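Local coordinates for alkyl hydroperoxide reductase/ Thiol specific antioxidant/ Mal allergen (Burkholderia ambifaria, PDB 5ENU), which probably reduces hydrogen peroxide and organic hydroperoxides as a thiol-dependent peroxidase of the peroxiredoxin family, at residues A[42-50]-A[83-91]; A[131-142]-A[153-161]. One frame throughout, in Å; residues are numbered along the deposited sequence.

Contact 1 (A[42-50]-A[83-91]); sequences YFYPKDNTP and SHDNFKAKL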
loop_
_atom_site.group_PDB
_atom_site.type_symbol
_atom_site.label_atom_id
_atom_site.label_comp_id
_atom_site.label_asym_id
_atom_site.label_seq_id
_atom_site.Cartn_x
_atom_site.Cartn_y
_atom_site.Cartn_z
ATOM N N TYR A 42 -0.190 -0.371 1.639
ATOM C CA TYR A 42 1.157 0.166 1.816
ATOM C C TYR A 42 1.809 0.386 0.456
ATOM O O TYR A 42 1.867 -0.543 -0.364
ATOM C CB TYR A 42 2.034 -0.659 2.782
ATOM C CG TYR A 42 2.756 -1.889 2.250
ATOM C CD1 TYR A 42 2.169 -3.161 2.293
ATOM C CD2 TYR A 42 4.064 -1.788 1.767
ATOM C CE1 TYR A 42 2.845 -4.288 1.834
ATOM C CE2 TYR A 42 4.755 -2.919 1.311
ATOM C CZ TYR A 42 4.124 -4.158 1.326
ATOM O OH TYR A 42 4.777 -5.300 0.895
ATOM N N PHE A 43 2.272 1.616 0.223
ATOM C CA PHE A 43 2.964 1.983 -1.010
ATOM C C PHE A 43 4.462 1.907 -0.776
ATOM O O PHE A 43 4.964 2.412 0.248
ATOM C CB PHE A 43 2.615 3.419 -1.419
ATOM C CG PHE A 43 1.198 3.593 -1.911
ATOM C CD1 PHE A 43 0.139 3.630 -1.027
ATOM C CD2 PHE A 43 0.939 3.729 -3.277
ATOM C CE1 PHE A 43 -1.158 3.797 -1.488
ATOM C CE2 PHE A 43 -0.367 3.897 -3.757
ATOM C CZ PHE A 43 -1.417 3.923 -2.849
ATOM N N TYR A 44 5.164 1.241 -1.694
ATOM C CA TYR A 44 6.608 1.093 -1.580
ATOM C C TYR A 44 7.252 1.446 -2.915
ATOM O O TYR A 44 6.656 1.216 -3.971
ATOM C CB TYR A 44 7.001 -0.332 -1.137
ATOM C CG TYR A 44 6.562 -1.436 -2.087
ATOM C CD1 TYR A 44 5.266 -1.972 -2.034
ATOM C CD2 TYR A 44 7.451 -1.949 -3.039
ATOM C CE1 TYR A 44 4.879 -2.993 -2.903
ATOM C CE2 TYR A 44 7.067 -2.976 -3.900
ATOM C CZ TYR A 44 5.786 -3.490 -3.830
ATOM O OH TYR A 44 5.394 -4.494 -4.689
ATOM N N PRO A 45 8.447 2.051 -2.904
ATOM C CA PRO A 45 9.000 2.579 -4.170
ATOM C C PRO A 45 9.211 1.549 -5.276
ATOM O O PRO A 45 8.855 1.834 -6.430
ATOM C CB PRO A 45 10.318 3.242 -3.740
ATOM C CG PRO A 45 10.188 3.527 -2.290
ATOM C CD PRO A 45 9.147 2.579 -1.717
ATOM N N LYS A 46 9.780 0.370 -4.992
ATOM C CA LYS A 46 10.224 -0.476 -6.105
ATOM C C LYS A 46 10.440 -1.923 -5.681
ATOM O O LYS A 46 11.161 -2.189 -4.709
ATOM C CB LYS A 46 11.548 0.042 -6.699
ATOM N N ASP A 47 9.863 -2.854 -6.442
ATOM C CA ASP A 47 10.164 -4.269 -6.248
ATOM C C ASP A 47 11.674 -4.490 -6.266
ATOM O O ASP A 47 12.404 -3.874 -7.049
ATOM C CB ASP A 47 9.567 -5.105 -7.393
ATOM C CG ASP A 47 8.049 -5.223 -7.350
ATOM O OD1 ASP A 47 7.415 -4.741 -6.387
ATOM O OD2 ASP A 47 7.469 -5.814 -8.300
ATOM N N ASN A 48 12.143 -5.372 -5.382
ATOM C CA ASN A 48 13.498 -5.926 -5.360
ATOM C C ASN A 48 14.547 -5.002 -4.764
ATOM O O ASN A 48 15.738 -5.334 -4.832
ATOM C CB ASN A 48 13.962 -6.489 -6.708
ATOM C CG ASN A 48 13.036 -7.552 -7.211
ATOM O OD1 ASN A 48 12.866 -8.577 -6.554
ATOM N ND2 ASN A 48 12.368 -7.290 -8.332
ATOM N N THR A 49 14.163 -3.886 -4.181
ATOM C CA THR A 49 15.159 -3.061 -3.517
ATOM C C THR A 49 15.246 -3.458 -2.049
ATOM O O THR A 49 14.332 -4.107 -1.517
ATOM C CB THR A 49 14.779 -1.581 -3.646
ATOM O OG1 THR A 49 13.504 -1.365 -3.050
ATOM C CG2 THR A 49 14.712 -1.160 -5.105
ATOM N N PRO A 50 16.331 -3.080 -1.356
ATOM C CA PRO A 50 16.505 -3.544 0.039
ATOM C C PRO A 50 15.381 -3.141 0.977
ATOM O O PRO A 50 14.862 -3.996 1.713
ATOM C CB PRO A 50 17.868 -2.945 0.439
ATOM C CG PRO A 50 18.604 -2.791 -0.857
ATOM C CD PRO A 50 17.552 -2.422 -1.869
ATOM N N SER A 83 6.741 -8.348 -12.658
ATOM C CA SER A 83 7.669 -8.080 -11.572
ATOM C C SER A 83 7.045 -8.465 -10.240
ATOM O O SER A 83 7.700 -9.088 -9.394
ATOM C CB SER A 83 8.022 -6.596 -11.576
ATOM O OG SER A 83 8.899 -6.256 -10.516
ATOM N N HIS A 84 5.779 -8.094 -10.032
ATOM C CA HIS A 84 5.104 -8.421 -8.780
ATOM C C HIS A 84 5.010 -9.930 -8.569
ATOM O O HIS A 84 5.199 -10.412 -7.444
ATOM C CB HIS A 84 3.700 -7.830 -8.770
ATOM C CG HIS A 84 3.634 -6.384 -8.409
ATOM N ND1 HIS A 84 4.742 -5.622 -8.102
ATOM C CD2 HIS A 84 2.563 -5.574 -8.256
ATOM C CE1 HIS A 84 4.351 -4.404 -7.766
ATOM N NE2 HIS A 84 3.033 -4.344 -7.873
ATOM N N ASP A 85 4.687 -10.694 -9.622
ATOM C CA ASP A 85 4.622 -12.144 -9.457
ATOM C C ASP A 85 5.964 -12.695 -8.990
ATOM O O ASP A 85 6.020 -13.568 -8.114
ATOM C CB ASP A 85 4.235 -12.810 -10.781
ATOM C CG ASP A 85 2.758 -12.680 -11.115
ATOM O OD1 ASP A 85 1.937 -12.402 -10.217
ATOM O OD2 ASP A 85 2.421 -12.865 -12.305
ATOM N N ASN A 86 7.054 -12.210 -9.589
ATOM C CA ASN A 86 8.390 -12.659 -9.215
ATOM C C ASN A 86 8.722 -12.254 -7.787
ATOM O O ASN A 86 9.245 -13.059 -7.008
ATOM C CB ASN A 86 9.410 -12.090 -10.201
ATOM C CG ASN A 86 9.469 -12.891 -11.484
ATOM O OD1 ASN A 86 9.620 -14.110 -11.448
ATOM N ND2 ASN A 86 9.337 -12.216 -12.626
ATOM N N PHE A 87 8.427 -11.000 -7.430
ATOM C CA PHE A 87 8.774 -10.482 -6.112
ATOM C C PHE A 87 7.961 -11.185 -5.029
ATOM O O PHE A 87 8.504 -11.581 -3.990
ATOM C CB PHE A 87 8.507 -8.971 -6.127
ATOM C CG PHE A 87 8.955 -8.218 -4.892
ATOM C CD1 PHE A 87 10.260 -8.289 -4.438
ATOM C CD2 PHE A 87 8.089 -7.343 -4.251
ATOM C CE1 PHE A 87 10.670 -7.559 -3.329
ATOM C CE2 PHE A 87 8.491 -6.622 -3.166
ATOM C CZ PHE A 87 9.777 -6.725 -2.701
ATOM N N LYS A 88 6.659 -11.369 -5.268
ATOM C CA LYS A 88 5.817 -12.110 -4.328
ATOM C C LYS A 88 6.312 -13.542 -4.145
ATOM O O LYS A 88 6.329 -14.063 -3.015
ATOM C CB LYS A 88 4.366 -12.098 -4.827
ATOM C CG LYS A 88 3.371 -12.882 -3.963
ATOM C CD LYS A 88 1.979 -12.759 -4.542
ATOM C CE LYS A 88 1.015 -13.763 -3.932
ATOM N NZ LYS A 88 0.603 -13.422 -2.565
ATOM N N ALA A 89 6.717 -14.201 -5.242
ATOM C CA ALA A 89 7.240 -15.566 -5.140
ATOM C C ALA A 89 8.564 -15.606 -4.375
ATOM O O ALA A 89 8.780 -16.491 -3.535
ATOM C CB ALA A 89 7.394 -16.160 -6.541
ATOM N N LYS A 90 9.469 -14.669 -4.663
ATOM C CA LYS A 90 10.775 -14.658 -4.012
ATOM C C LYS A 90 10.644 -14.495 -2.503
ATOM O O LYS A 90 11.370 -15.142 -1.736
ATOM C CB LYS A 90 11.631 -13.530 -4.592
ATOM C CG LYS A 90 13.001 -13.429 -3.938
ATOM C CD LYS A 90 13.961 -12.563 -4.719
ATOM C CE LYS A 90 13.627 -11.132 -4.614
ATOM N NZ LYS A 90 14.686 -10.330 -5.283
ATOM N N LEU A 91 9.738 -13.622 -2.060
ATOM C CA LEU A 91 9.547 -13.351 -0.645
ATOM C C LEU A 91 8.475 -14.229 -0.013
ATOM O O LEU A 91 8.255 -14.140 1.204
ATOM C CB LEU A 91 9.190 -11.871 -0.444
ATOM C CG LEU A 91 10.307 -10.819 -0.489
ATOM C CD1 LEU A 91 11.057 -10.788 -1.820
ATOM C CD2 LEU A 91 9.715 -9.452 -0.175
HETATM O O HOH W 1 10.542 -9.007 -9.601
HETATM O O HOH W 2 11.735 -6.129 -10.570
#
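Asp-47 meets Ser-83 and His-84 of helix 81-91 from a loop carrying the peroxiredoxin signature Pro-x-x-x-Thr-x-x-Cys (Pro-45, Thr-49, Cys-52). By family resemblance, Cys-52 is probably the cysteine that attacks peroxide. A carboxylate suits the place because its two oxygens take three donors at once, and its short arm holds it close to the loop. Asp-47 OD2 receives His-84 ND1 on its syn lone pair at 2.7 Å, in the imidazole plane, with an N-H...O angle of 157°. Ser-83 OG takes the anti lone pair of Asp-47 OD2, also at 2.7 Å. Asp-47 OD1 accepts from Tyr-44 OH at 2.7 Å, nearly along the C-O axis, so three bonds fix the carboxylate's rotation. Both His-84 nitrogens donate, ND1 to Asp-47 and NE2 to Ile-98 O on strand 97-99, which fixes the ring's orientation and would probably favour the doubly protonated form.

With CG anti to its backbone nitrogen (chi1 -173°), Phe-87 lays its ring flat against Asp-47 and Asn-48; Asp-47 CA sits over the Phe-87 ring centre at 4.1 Å, a CH-pi contact. Tyr-44 CE2 comes to 4.0 Å from Phe-87 CE2. Asn-48, at the left-handed third position of a type II turn, tolerates positive phi. Asn-48 OD1 accepts from Lys-90 NZ at 2.8 Å, the ammonium 33° out of the carbonyl plane, while ND2 donates to a water that bonds Ser-83 O.

Contact 2 (A[131-142]-A[153-161]); sequences LIDADGVLRQAW and DVLSAVQAL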
loop_
_atom_site.group_PDB
_atom_site.type_symbol
_atom_site.label_atom_id
_atom_site.label_comp_id
_atom_site.label_asym_id
_atom_site.label_seq_id
_atom_site.Cartn_x
_atom_site.Cartn_y
_atom_site.Cartn_z
ATOM N N LEU A 131 -4.161 3.181 6.619
ATOM C CA LEU A 131 -5.029 2.264 7.341
ATOM C C LEU A 131 -6.463 2.707 7.105
ATOM O O LEU A 131 -6.862 3.799 7.531
ATOM C CB LEU A 131 -4.693 2.233 8.830
ATOM C CG LEU A 131 -5.657 1.451 9.721
ATOM C CD1 LEU A 131 -5.820 0.027 9.211
ATOM C CD2 LEU A 131 -5.160 1.446 11.161
ATOM N N ILE A 132 -7.219 1.865 6.408
ATOM C CA ILE A 132 -8.606 2.119 6.044
ATOM C C ILE A 132 -9.451 1.129 6.834
ATOM O O ILE A 132 -9.122 -0.063 6.885
ATOM C CB ILE A 132 -8.788 1.942 4.525
ATOM C CG1 ILE A 132 -7.901 2.930 3.752
ATOM C CG2 ILE A 132 -10.257 2.059 4.134
ATOM C CD1 ILE A 132 -7.702 2.565 2.302
ATOM N N ASP A 133 -10.516 1.606 7.475
ATOM C CA ASP A 133 -11.308 0.709 8.314
ATOM C C ASP A 133 -12.322 -0.095 7.500
ATOM O O ASP A 133 -12.427 0.027 6.273
ATOM C CB ASP A 133 -11.907 1.437 9.523
ATOM C CG ASP A 133 -13.005 2.429 9.161
ATOM O OD1 ASP A 133 -13.534 2.415 8.020
ATOM O OD2 ASP A 133 -13.383 3.209 10.073
ATOM N N ALA A 134 -13.072 -0.951 8.206
ATOM C CA ALA A 134 -14.071 -1.809 7.566
ATOM C C ALA A 134 -15.179 -1.007 6.896
ATOM O O ALA A 134 -15.910 -1.564 6.065
ATOM C CB ALA A 134 -14.664 -2.764 8.600
ATOM N N ASP A 135 -15.347 0.261 7.270
ATOM C CA ASP A 135 -16.352 1.142 6.690
ATOM C C ASP A 135 -15.824 1.902 5.470
ATOM O O ASP A 135 -16.584 2.662 4.846
ATOM C CB ASP A 135 -16.870 2.138 7.750
ATOM C CG ASP A 135 -17.487 1.463 8.958
ATOM O OD1 ASP A 135 -18.256 0.494 8.793
ATOM O OD2 ASP A 135 -17.203 1.932 10.086
ATOM N N GLY A 136 -14.554 1.716 5.103
ATOM C CA GLY A 136 -13.986 2.410 3.961
ATOM C C GLY A 136 -13.459 3.800 4.250
ATOM O O GLY A 136 -13.161 4.542 3.300
ATOM N N VAL A 137 -13.277 4.158 5.518
ATOM C CA VAL A 137 -12.802 5.484 5.900
ATOM C C VAL A 137 -11.307 5.433 6.196
ATOM O O VAL A 137 -10.811 4.467 6.806
ATOM C CB VAL A 137 -13.611 5.992 7.106
ATOM C CG1 VAL A 137 -12.981 7.234 7.730
ATOM C CG2 VAL A 137 -15.039 6.258 6.677
ATOM N N LEU A 138 -10.574 6.452 5.738
ATOM C CA LEU A 138 -9.146 6.532 6.042
ATOM C C LEU A 138 -8.962 6.937 7.498
ATOM O O LEU A 138 -9.392 8.024 7.902
ATOM C CB LEU A 138 -8.454 7.531 5.119
ATOM C CG LEU A 138 -6.947 7.675 5.373
ATOM C CD1 LEU A 138 -6.223 6.338 5.209
ATOM C CD2 LEU A 138 -6.290 8.754 4.475
ATOM N N ARG A 139 -8.322 6.072 8.285
ATOM C CA ARG A 139 -8.178 6.297 9.719
ATOM C C ARG A 139 -6.805 6.830 10.085
ATOM O O ARG A 139 -6.680 7.579 11.061
ATOM C CB ARG A 139 -8.436 5.000 10.502
ATOM C CG ARG A 139 -9.833 4.413 10.281
ATOM C CD ARG A 139 -10.934 5.325 10.783
ATOM N NE ARG A 139 -10.830 5.497 12.223
ATOM C CZ ARG A 139 -11.426 4.715 13.121
ATOM N NH1 ARG A 139 -12.205 3.696 12.732
ATOM N NH2 ARG A 139 -11.238 4.939 14.418
ATOM N N GLN A 140 -5.773 6.459 9.333
ATOM C CA GLN A 140 -4.436 6.920 9.657
ATOM C C GLN A 140 -3.574 6.845 8.403
ATOM O O GLN A 140 -3.726 5.925 7.582
ATOM C CB GLN A 140 -3.845 6.074 10.785
ATOM C CG GLN A 140 -2.499 6.564 11.258
ATOM C CD GLN A 140 -2.121 6.015 12.623
ATOM O OE1 GLN A 140 -2.861 5.215 13.238
ATOM N NE2 GLN A 140 -0.949 6.424 13.106
ATOM N N ALA A 141 -2.674 7.816 8.263
ATOM C CA ALA A 141 -1.691 7.854 7.196
ATOM C C ALA A 141 -0.309 7.968 7.813
ATOM O O ALA A 141 -0.127 8.636 8.838
ATOM C CB ALA A 141 -1.917 9.062 6.279
ATOM N N TRP A 142 0.664 7.313 7.181
ATOM C CA TRP A 142 2.071 7.457 7.539
ATOM C C TRP A 142 2.788 7.798 6.238
ATOM O O TRP A 142 2.866 6.947 5.350
ATOM C CB TRP A 142 2.616 6.120 8.038
ATOM C CG TRP A 142 2.067 5.562 9.327
ATOM C CD1 TRP A 142 2.669 5.610 10.556
ATOM C CD2 TRP A 142 0.882 4.755 9.490
ATOM N NE1 TRP A 142 1.914 4.916 11.475
ATOM C CE2 TRP A 142 0.814 4.381 10.849
ATOM C CE3 TRP A 142 -0.136 4.325 8.616
ATOM C CZ2 TRP A 142 -0.233 3.599 11.375
ATOM C CZ3 TRP A 142 -1.182 3.537 9.138
ATOM C CH2 TRP A 142 -1.224 3.190 10.512
ATOM N N ASP A 153 4.221 -0.489 14.224
ATOM C CA ASP A 153 3.309 0.626 14.442
ATOM C C ASP A 153 1.980 0.395 13.735
ATOM O O ASP A 153 0.916 0.701 14.286
ATOM C CB ASP A 153 3.935 1.930 13.927
ATOM C CG ASP A 153 5.153 2.374 14.732
ATOM O OD1 ASP A 153 5.334 1.922 15.881
ATOM O OD2 ASP A 153 5.920 3.223 14.219
ATOM N N VAL A 154 2.019 -0.097 12.497
ATOM C CA VAL A 154 0.775 -0.325 11.774
ATOM C C VAL A 154 -0.046 -1.412 12.460
ATOM O O VAL A 154 -1.272 -1.284 12.594
ATOM C CB VAL A 154 1.049 -0.626 10.293
ATOM C CG1 VAL A 154 -0.251 -0.905 9.531
ATOM C CG2 VAL A 154 1.801 0.529 9.651
ATOM N N LEU A 155 0.611 -2.479 12.942
ATOM C CA LEU A 155 -0.135 -3.532 13.631
ATOM C C LEU A 155 -0.789 -2.990 14.896
ATOM O O LEU A 155 -1.956 -3.286 15.177
ATOM C CB LEU A 155 0.767 -4.718 13.967
ATOM C CG LEU A 155 0.077 -5.869 14.718
ATOM C CD1 LEU A 155 -1.109 -6.476 13.962
ATOM C CD2 LEU A 155 1.086 -6.946 15.105
ATOM N N SER A 156 -0.052 -2.193 15.676
ATOM C CA SER A 156 -0.646 -1.591 16.866
ATOM C C SER A 156 -1.875 -0.769 16.499
ATOM O O SER A 156 -2.914 -0.859 17.157
ATOM C CB SER A 156 0.386 -0.722 17.587
ATOM O OG SER A 156 1.471 -1.497 18.065
ATOM N N ALA A 157 -1.788 0.017 15.425
ATOM C CA ALA A 157 -2.925 0.837 15.026
ATOM C C ALA A 157 -4.110 -0.030 14.604
ATOM O O ALA A 157 -5.254 0.244 14.990
ATOM C CB ALA A 157 -2.494 1.789 13.905
ATOM N N VAL A 158 -3.850 -1.096 13.838
ATOM C CA VAL A 158 -4.902 -2.029 13.443
ATOM C C VAL A 158 -5.589 -2.612 14.674
ATOM O O VAL A 158 -6.826 -2.704 14.743
ATOM C CB VAL A 158 -4.315 -3.135 12.546
ATOM C CG1 VAL A 158 -5.246 -4.349 12.460
ATOM C CG2 VAL A 158 -4.018 -2.590 11.127
ATOM N N GLN A 159 -4.793 -3.024 15.664
ATOM C CA GLN A 159 -5.361 -3.677 16.842
ATOM C C GLN A 159 -6.191 -2.720 17.687
ATOM O O GLN A 159 -7.115 -3.152 18.380
ATOM C CB GLN A 159 -4.245 -4.313 17.670
ATOM C CG GLN A 159 -3.626 -5.531 16.989
ATOM C CD GLN A 159 -2.366 -6.003 17.656
ATOM O OE1 GLN A 159 -1.637 -5.222 18.251
ATOM N NE2 GLN A 159 -2.091 -7.288 17.543
ATOM N N ALA A 160 -5.861 -1.436 17.673
ATOM C CA ALA A 160 -6.545 -0.461 18.505
ATOM C C ALA A 160 -7.787 0.134 17.856
ATOM O O ALA A 160 -8.502 0.881 18.528
ATOM C CB ALA A 160 -5.604 0.693 18.860
ATOM N N LEU A 161 -8.066 -0.158 16.586
ATOM C CA LEU A 161 -9.239 0.434 15.943
ATOM C C LEU A 161 -10.522 0.008 16.652
ATOM O O LEU A 161 -10.645 -1.142 17.101
ATOM C CB LEU A 161 -9.330 0.053 14.477
ATOM C CG LEU A 161 -8.506 0.833 13.464
ATOM C CD1 LEU A 161 -8.852 0.355 12.070
ATOM C CD2 LEU A 161 -8.684 2.362 13.559
ATOM O OXT LEU A 161 -11.462 0.807 16.798
HETATM O O HOH W 3 -13.029 2.296 15.149
#
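With CG set anti to the backbone nitrogen (chi1 172°), Leu-131 spreads its branches between helix residues: Leu-131 CD1 lies 3.7 Å from Val-158 CG2, and CD2 lies 3.8 Å from Ala-157 CB. Leu-131 also meets Leu-161 tip to tip, Leu-131 CD2 to Leu-161 CD1 4.0 Å. Trp-142 CG instead stands beside its own nitrogen (chi1 -66°), which carries the indole to the helix. Val-154 CG2 lies over one face, 4.0 Å from the centroid of the Trp-142 six-membered ring, in a CH-pi contact, while Gln-140 NE2 covers the opposite face. Ala-157 CB, small enough to admit Gln-140 OE1 too, meets the ring edge.

This is the closing beta-beta-alpha unit of the thioredoxin fold, in which strand 138-142 and helix 153-160 run antiparallel at 168°. A classic beta bulge makes Arg-139 and Gln-140 both face Leu-131.

Bent at chi2 and chi3, Arg-139 lays its guanidinium flat over Leu-161, whose CD2 is 3.6 Å from Arg-139 CZ. At the guanidinium edge, Arg-139 NH1 forms a salt bridge with Asp-133 OD2 at 2.9 Å. Asp-133 OD1 accepts Asp-135 N, making an Asx turn, and Val-137 N from the opposite face. One water joins Arg-139 NH1 to Leu-161 OXT.

Overall arrangement
Contacts 1 and 2 lie on opposite sides of the chain's centre, with their own centres 23 Å apart, and do not touch. Each is partly buried, with exposed residues at Asn-48 and Lys-90 in contact 1 and at Arg-139 and Leu-161 in contact 2. They share the mixed sheet, through its neighbouring strands 38-43 and 120-132, and both reach helix 50-68: contact 1 near Cys-52 and Thr-53, contact 2 at Phe-66. The chemistry differs accordingly. Contact 1 buries polar Asp-47, His-84 and Tyr-44 and sets the Asn-48 to Lys-90 bond at its exposed edge, whereas contact 2 seats the final helix with aliphatic and aromatic groups and keeps its salt bridge within segment 131-142.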